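Local coordinates for putative lipoprotein (Campylobacter jejuni subsp. jejuni, PDB 4GIO) that is of unknown function but is probably held at a membrane by a lipid and adopts a variant of the immunoglobulin fold, at residues Gln29-Ile32 and Leu38-Glu41; Val52-Asp57 and Leu87-Ser92. All coordinates share one frame; numbering follows the deposited sequence.

Contact 1. Residues Gln29-Ile32 and Leu38-Glu41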
loop_
_atom_site.group_PDB
_atom_site.type_symbol
_atom_site.label_atom_id
_atom_site.label_comp_id
_atom_site.label_asym_id
_atom_site.label_seq_id
_atom_site.Cartn_x
_atom_site.Cartn_y
_atom_site.Cartn_z
ATOM N N GLN A 29 0.157 3.572 8.353
ATOM C CA GLN A 29 1.312 4.041 9.111
ATOM C C GLN A 29 2.555 3.336 8.576
ATOM O O GLN A 29 2.461 2.360 7.833
ATOM C CB GLN A 29 1.103 3.734 10.585
ATOM C CG GLN A 29 0.949 2.256 10.833
ATOM C CD GLN A 29 0.419 1.976 12.188
ATOM O OE1 GLN A 29 0.075 2.894 12.924
ATOM N NE2 GLN A 29 0.324 0.702 12.538
ATOM N N LYS A 30 3.702 3.832 8.963
ATOM C CA LYS A 30 4.947 3.201 8.567
ATOM C C LYS A 30 5.960 3.267 9.694
ATOM O O LYS A 30 5.849 4.134 10.600
ATOM C CB LYS A 30 5.465 3.827 7.255
ATOM C CG LYS A 30 5.856 5.304 7.322
ATOM C CD LYS A 30 5.895 5.919 5.884
ATOM C CE LYS A 30 6.586 7.282 5.890
ATOM N NZ LYS A 30 5.824 8.169 6.787
ATOM N N ARG A 31 6.982 2.429 9.588
ATOM C CA ARG A 31 8.124 2.509 10.518
ATOM C C ARG A 31 9.355 1.810 9.925
ATOM O O ARG A 31 9.247 0.961 9.014
ATOM C CB ARG A 31 7.724 1.937 11.859
ATOM C CG ARG A 31 7.523 0.486 11.777
ATOM C CD ARG A 31 6.936 -0.057 13.066
ATOM N NE ARG A 31 7.647 -1.292 13.297
ATOM C CZ ARG A 31 7.377 -2.410 12.652
ATOM N NH1 ARG A 31 6.374 -2.411 11.795
ATOM N NH2 ARG A 31 8.100 -3.504 12.875
ATOM N N ILE A 32 10.517 2.124 10.461
ATOM C CA ILE A 32 11.688 1.450 10.046
ATOM C C ILE A 32 11.892 0.325 11.058
ATOM O O ILE A 32 11.848 0.581 12.254
ATOM C CB ILE A 32 12.938 2.401 10.092
ATOM C CG1 ILE A 32 12.697 3.694 9.291
ATOM C CG2 ILE A 32 14.230 1.676 9.668
ATOM C CD1 ILE A 32 12.300 3.509 7.887
ATOM N N LEU A 38 12.056 -0.117 5.883
ATOM C CA LEU A 38 10.730 0.486 6.037
ATOM C C LEU A 38 9.617 -0.554 5.872
ATOM O O LEU A 38 9.637 -1.372 4.951
ATOM C CB LEU A 38 10.579 1.586 5.002
ATOM C CG LEU A 38 9.233 2.337 4.952
ATOM C CD1 LEU A 38 9.105 3.213 6.233
ATOM C CD2 LEU A 38 9.150 3.151 3.628
ATOM N N GLU A 39 8.622 -0.508 6.759
ATOM C CA GLU A 39 7.456 -1.362 6.607
ATOM C C GLU A 39 6.249 -0.462 6.716
ATOM O O GLU A 39 6.243 0.525 7.483
ATOM C CB GLU A 39 7.449 -2.412 7.740
ATOM C CG GLU A 39 6.174 -3.285 7.748
ATOM C CD GLU A 39 5.989 -4.032 9.069
ATOM O OE1 GLU A 39 6.820 -4.956 9.335
ATOM O OE2 GLU A 39 5.037 -3.647 9.826
ATOM N N PHE A 40 5.227 -0.765 5.959
ATOM C CA PHE A 40 3.999 0.016 6.115
ATOM C C PHE A 40 2.830 -0.907 6.303
ATOM O O PHE A 40 2.895 -2.094 5.902
ATOM C CB PHE A 40 3.790 1.055 4.989
ATOM C CG PHE A 40 3.470 0.472 3.631
ATOM C CD1 PHE A 40 2.168 0.028 3.327
ATOM C CD2 PHE A 40 4.470 0.374 2.639
ATOM C CE1 PHE A 40 1.863 -0.488 2.065
ATOM C CE2 PHE A 40 4.190 -0.152 1.313
ATOM C CZ PHE A 40 2.851 -0.568 1.044
ATOM N N GLU A 41 1.752 -0.373 6.911
ATOM C CA GLU A 41 0.495 -1.142 7.120
ATOM C C GLU A 41 -0.643 -0.267 6.709
ATOM O O GLU A 41 -0.690 0.899 7.123
ATOM C CB GLU A 41 0.261 -1.493 8.587
ATOM C CG GLU A 41 1.057 -2.691 9.041
ATOM C CD GLU A 41 0.925 -3.002 10.579
ATOM O OE1 GLU A 41 1.732 -3.856 11.083
ATOM O OE2 GLU A 41 0.024 -2.414 11.258
#
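Gln29 and Glu41, and two residues further Arg31 and Glu39, face each other as hydrogen-bonded pairs of an antiparallel hairpin. Each pair closes a ring of two backbone bonds: Gln29 N gives to Glu41 O and Glu41 N to Gln29 O, then Arg31 N to Glu39 O and Glu39 N to Arg31 O, the last at 2.8 Å with 162° at the hydrogen. CA-H groups add weaker support, as where Lys30 CA lies 3.2 Å from Glu39 O.

The polar side chains rise together from one face of the sheet. Arg31 and Glu39 run side by side, and Arg31 NH1 reaches Glu39 OE2 at 2.7 Å in a salt bridge. The oxygen sits at the edge of the guanidinium, in its plane, but the two flat groups are 77° apart, and only NH1 and OE2 come close; as a hydrogen bond it is weak. A bend at chi3 turns the head of Arg31 over to it. Beside it, Gln29 NE2 makes a weak bond to Glu41 OE2 at 3.4 Å.

Apolar contacts occupy the other face, at the non-hydrogen-bonded pairs. Ile32 CD1 packs on Leu38 CD1 at 3.6 Å, and the same leucine methyl meets Lys30 CB at 3.8 Å. With CG between its backbone N and carbonyl carbon (chi1 70°), Phe40 carries its ring away from strand 25-32, and it is CB that meets Lys30 CB, at 4.0 Å.

Strand 25-32 is one edge strand of a three-stranded antiparallel sheet, and strand 38-44 is its middle one, hydrogen-bonded beyond to strand 85-90. Phe40 and Leu38 turn inward to the facing sheet, where Phe40 stacks on Phe99 and both touch Trp58, while Arg88 extends the charged outer face beside Glu39 and Glu41.

Contact 2. Residues Val52-Asp57 and Leu87-Ser92; sequences VIYKVD and LRKLAS
Lys89 NZ is gripped by two oxygens: it donates a 2.8 Å hydrogen bond to Tyr54 OH and forms a salt bridge with Glu72 OE2. The two side chains, Lys89 and Tyr54, come from opposite directions, and the ammonium arrives at the edge of the tyrosine ring, in its plane, rather than over a face. Bends at chi2 and chi3 fold the lysine back to the phenol. Glu72 probably keeps the lysine charged, which would in turn polarise the tyrosine hydroxyl.

Leu87 covers a face of the same ring. Its CD2 stands 4.0 Å from the ring centroid, only 3° off the normal, a nearly centred CH-pi contact, while CD1 lies by the phenol end, 3.7 Å from Tyr54 CZ. Further along, Val56 CG2 meets the aliphatic part of Lys89 at CG, 4.3 Å away.

No backbone bond links strands 52-57 and 87-90, whose axes pass 10.1 Å apart at 33°. Leu101 adds to the packing on Tyr54 and Leu87. Such side-chain contact between two facing sheets is the core of a beta sandwich, here the immunoglobulin-like one.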
loop_
_atom_site.group_PDB
_atom_site.type_symbol
_atom_site.label_atom_id
_atom_site.label_comp_id
_atom_site.label_asym_id
_atom_site.label_seq_id
_atom_site.Cartn_x
_atom_site.Cartn_y
_atom_site.Cartn_z
ATOM N N VAL A 52 -9.732 -6.171 -5.315
ATOM C CA VAL A 52 -8.933 -5.067 -5.790
ATOM C C VAL A 52 -7.558 -5.468 -6.242
ATOM O O VAL A 52 -7.078 -6.584 -5.964
ATOM C CB VAL A 52 -8.817 -3.970 -4.703
ATOM C CG1 VAL A 52 -10.202 -3.585 -4.289
ATOM C CG2 VAL A 52 -7.974 -4.474 -3.524
ATOM N N ILE A 53 -6.922 -4.545 -6.969
ATOM C CA ILE A 53 -5.567 -4.790 -7.460
ATOM C C ILE A 53 -4.712 -3.638 -6.972
ATOM O O ILE A 53 -5.078 -2.506 -7.167
ATOM C CB ILE A 53 -5.520 -4.917 -9.008
ATOM C CG1 ILE A 53 -6.062 -6.302 -9.443
ATOM C CG2 ILE A 53 -4.074 -4.683 -9.530
ATOM C CD1 ILE A 53 -6.541 -6.302 -10.904
ATOM N N TYR A 54 -3.607 -3.925 -6.284
ATOM C CA TYR A 54 -2.735 -2.840 -5.770
ATOM C C TYR A 54 -1.296 -2.839 -6.350
ATOM O O TYR A 54 -0.799 -3.890 -6.832
ATOM C CB TYR A 54 -2.707 -2.863 -4.264
ATOM C CG TYR A 54 -1.993 -3.987 -3.632
ATOM C CD1 TYR A 54 -0.632 -3.929 -3.413
ATOM C CD2 TYR A 54 -2.690 -5.162 -3.229
ATOM C CE1 TYR A 54 0.039 -5.017 -2.789
ATOM C CE2 TYR A 54 -2.055 -6.216 -2.575
ATOM C CZ TYR A 54 -0.697 -6.141 -2.367
ATOM O OH TYR A 54 -0.035 -7.150 -1.796
ATOM N N LYS A 55 -0.650 -1.664 -6.286
ATOM C CA LYS A 55 0.715 -1.538 -6.760
ATOM C C LYS A 55 1.505 -0.662 -5.815
ATOM O O LYS A 55 1.048 0.405 -5.474
ATOM C CB LYS A 55 0.733 -0.905 -8.149
ATOM C CG LYS A 55 2.180 -0.905 -8.780
ATOM C CD LYS A 55 2.623 -2.284 -9.240
ATOM C CE LYS A 55 3.895 -2.196 -10.119
ATOM N NZ LYS A 55 5.099 -2.117 -9.282
ATOM N N VAL A 56 2.710 -1.069 -5.437
ATOM C CA VAL A 56 3.560 -0.322 -4.503
ATOM C C VAL A 56 4.745 0.333 -5.227
ATOM O O VAL A 56 5.400 -0.332 -6.032
ATOM C CB VAL A 56 4.134 -1.243 -3.432
ATOM C CG1 VAL A 56 4.953 -0.380 -2.401
ATOM C CG2 VAL A 56 2.964 -1.995 -2.719
ATOM N N ASP A 57 4.952 1.623 -4.980
ATOM C CA ASP A 57 6.249 2.294 -5.316
ATOM C C ASP A 57 6.960 2.626 -3.994
ATOM O O ASP A 57 6.303 3.077 -3.051
ATOM C CB ASP A 57 6.026 3.607 -6.064
ATOM C CG ASP A 57 5.748 3.397 -7.545
ATOM O OD1 ASP A 57 6.460 2.551 -8.182
ATOM O OD2 ASP A 57 4.794 4.057 -8.049
ATOM N N LEU A 87 -3.107 -4.563 5.166
ATOM C CA LEU A 87 -2.121 -4.770 4.080
ATOM C C LEU A 87 -0.739 -4.326 4.628
ATOM O O LEU A 87 -0.513 -3.134 4.962
ATOM C CB LEU A 87 -2.530 -3.995 2.795
ATOM C CG LEU A 87 -1.554 -4.104 1.621
ATOM C CD1 LEU A 87 -1.358 -5.546 1.182
ATOM C CD2 LEU A 87 -1.937 -3.181 0.444
ATOM N N ARG A 88 0.154 -5.282 4.736
ATOM C CA ARG A 88 1.458 -5.030 5.321
ATOM C C ARG A 88 2.609 -5.297 4.339
ATOM O O ARG A 88 2.680 -6.385 3.760
ATOM C CB ARG A 88 1.573 -5.887 6.594
ATOM C CG ARG A 88 2.858 -5.620 7.389
ATOM C CD ARG A 88 2.698 -5.959 8.908
ATOM N NE ARG A 88 2.626 -7.397 9.185
ATOM C CZ ARG A 88 1.499 -8.081 9.384
ATOM N NH1 ARG A 88 0.307 -7.473 9.336
ATOM N NH2 ARG A 88 1.576 -9.385 9.615
ATOM N N LYS A 89 3.482 -4.311 4.092
ATOM C CA LYS A 89 4.548 -4.521 3.102
ATOM C C LYS A 89 5.862 -4.081 3.651
ATOM O O LYS A 89 5.919 -3.177 4.445
ATOM C CB LYS A 89 4.331 -3.677 1.817
ATOM C CG LYS A 89 3.032 -4.003 1.081
ATOM C CD LYS A 89 2.885 -5.419 0.731
ATOM C CE LYS A 89 3.430 -5.907 -0.548
ATOM N NZ LYS A 89 2.658 -7.180 -0.987
ATOM N N LEU A 90 6.932 -4.684 3.168
ATOM C CA LEU A 90 8.223 -4.440 3.755
ATOM C C LEU A 90 9.199 -4.111 2.634
ATOM O O LEU A 90 9.312 -4.863 1.670
ATOM C CB LEU A 90 8.637 -5.739 4.469
ATOM C CG LEU A 90 10.115 -5.911 4.904
ATOM C CD1 LEU A 90 10.425 -4.894 5.931
ATOM C CD2 LEU A 90 10.266 -7.306 5.512
ATOM N N ALA A 91 9.912 -3.019 2.761
ATOM C CA ALA A 91 10.879 -2.697 1.700
ATOM C C ALA A 91 12.035 -3.709 1.663
ATOM O O ALA A 91 12.352 -4.309 2.689
ATOM C CB ALA A 91 11.415 -1.351 1.952
ATOM N N SER A 92 12.699 -3.826 0.504
ATOM C CA SER A 92 13.845 -4.738 0.314
ATOM C C SER A 92 15.122 -3.903 0.202
ATOM O O SER A 92 16.214 -4.446 0.126
ATOM C CB SER A 92 13.657 -5.661 -0.919
ATOM O OG SER A 92 13.538 -4.834 -2.088
#

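How the contacts relate
Contact 1 comes first along the chain, and contact 2 opens after it, strand 38-44 being followed directly by strand 50-59; their centres lie about 11 Å apart. They share the three-stranded sheet: contact 1 pairs its outer strand 25-32 with the central strand 38-44, and contact 2 starts from the other outer strand, 85-90, and crosses to the second sheet. Backbone bonds join them directly, Leu38 O to Ala91 N at 2.8 Å and Phe40 O to Lys89 N at 2.9 Å. Contact 1 thus lies within one layer and contact 2 between layers, the two kinds of association that make up a beta sandwich.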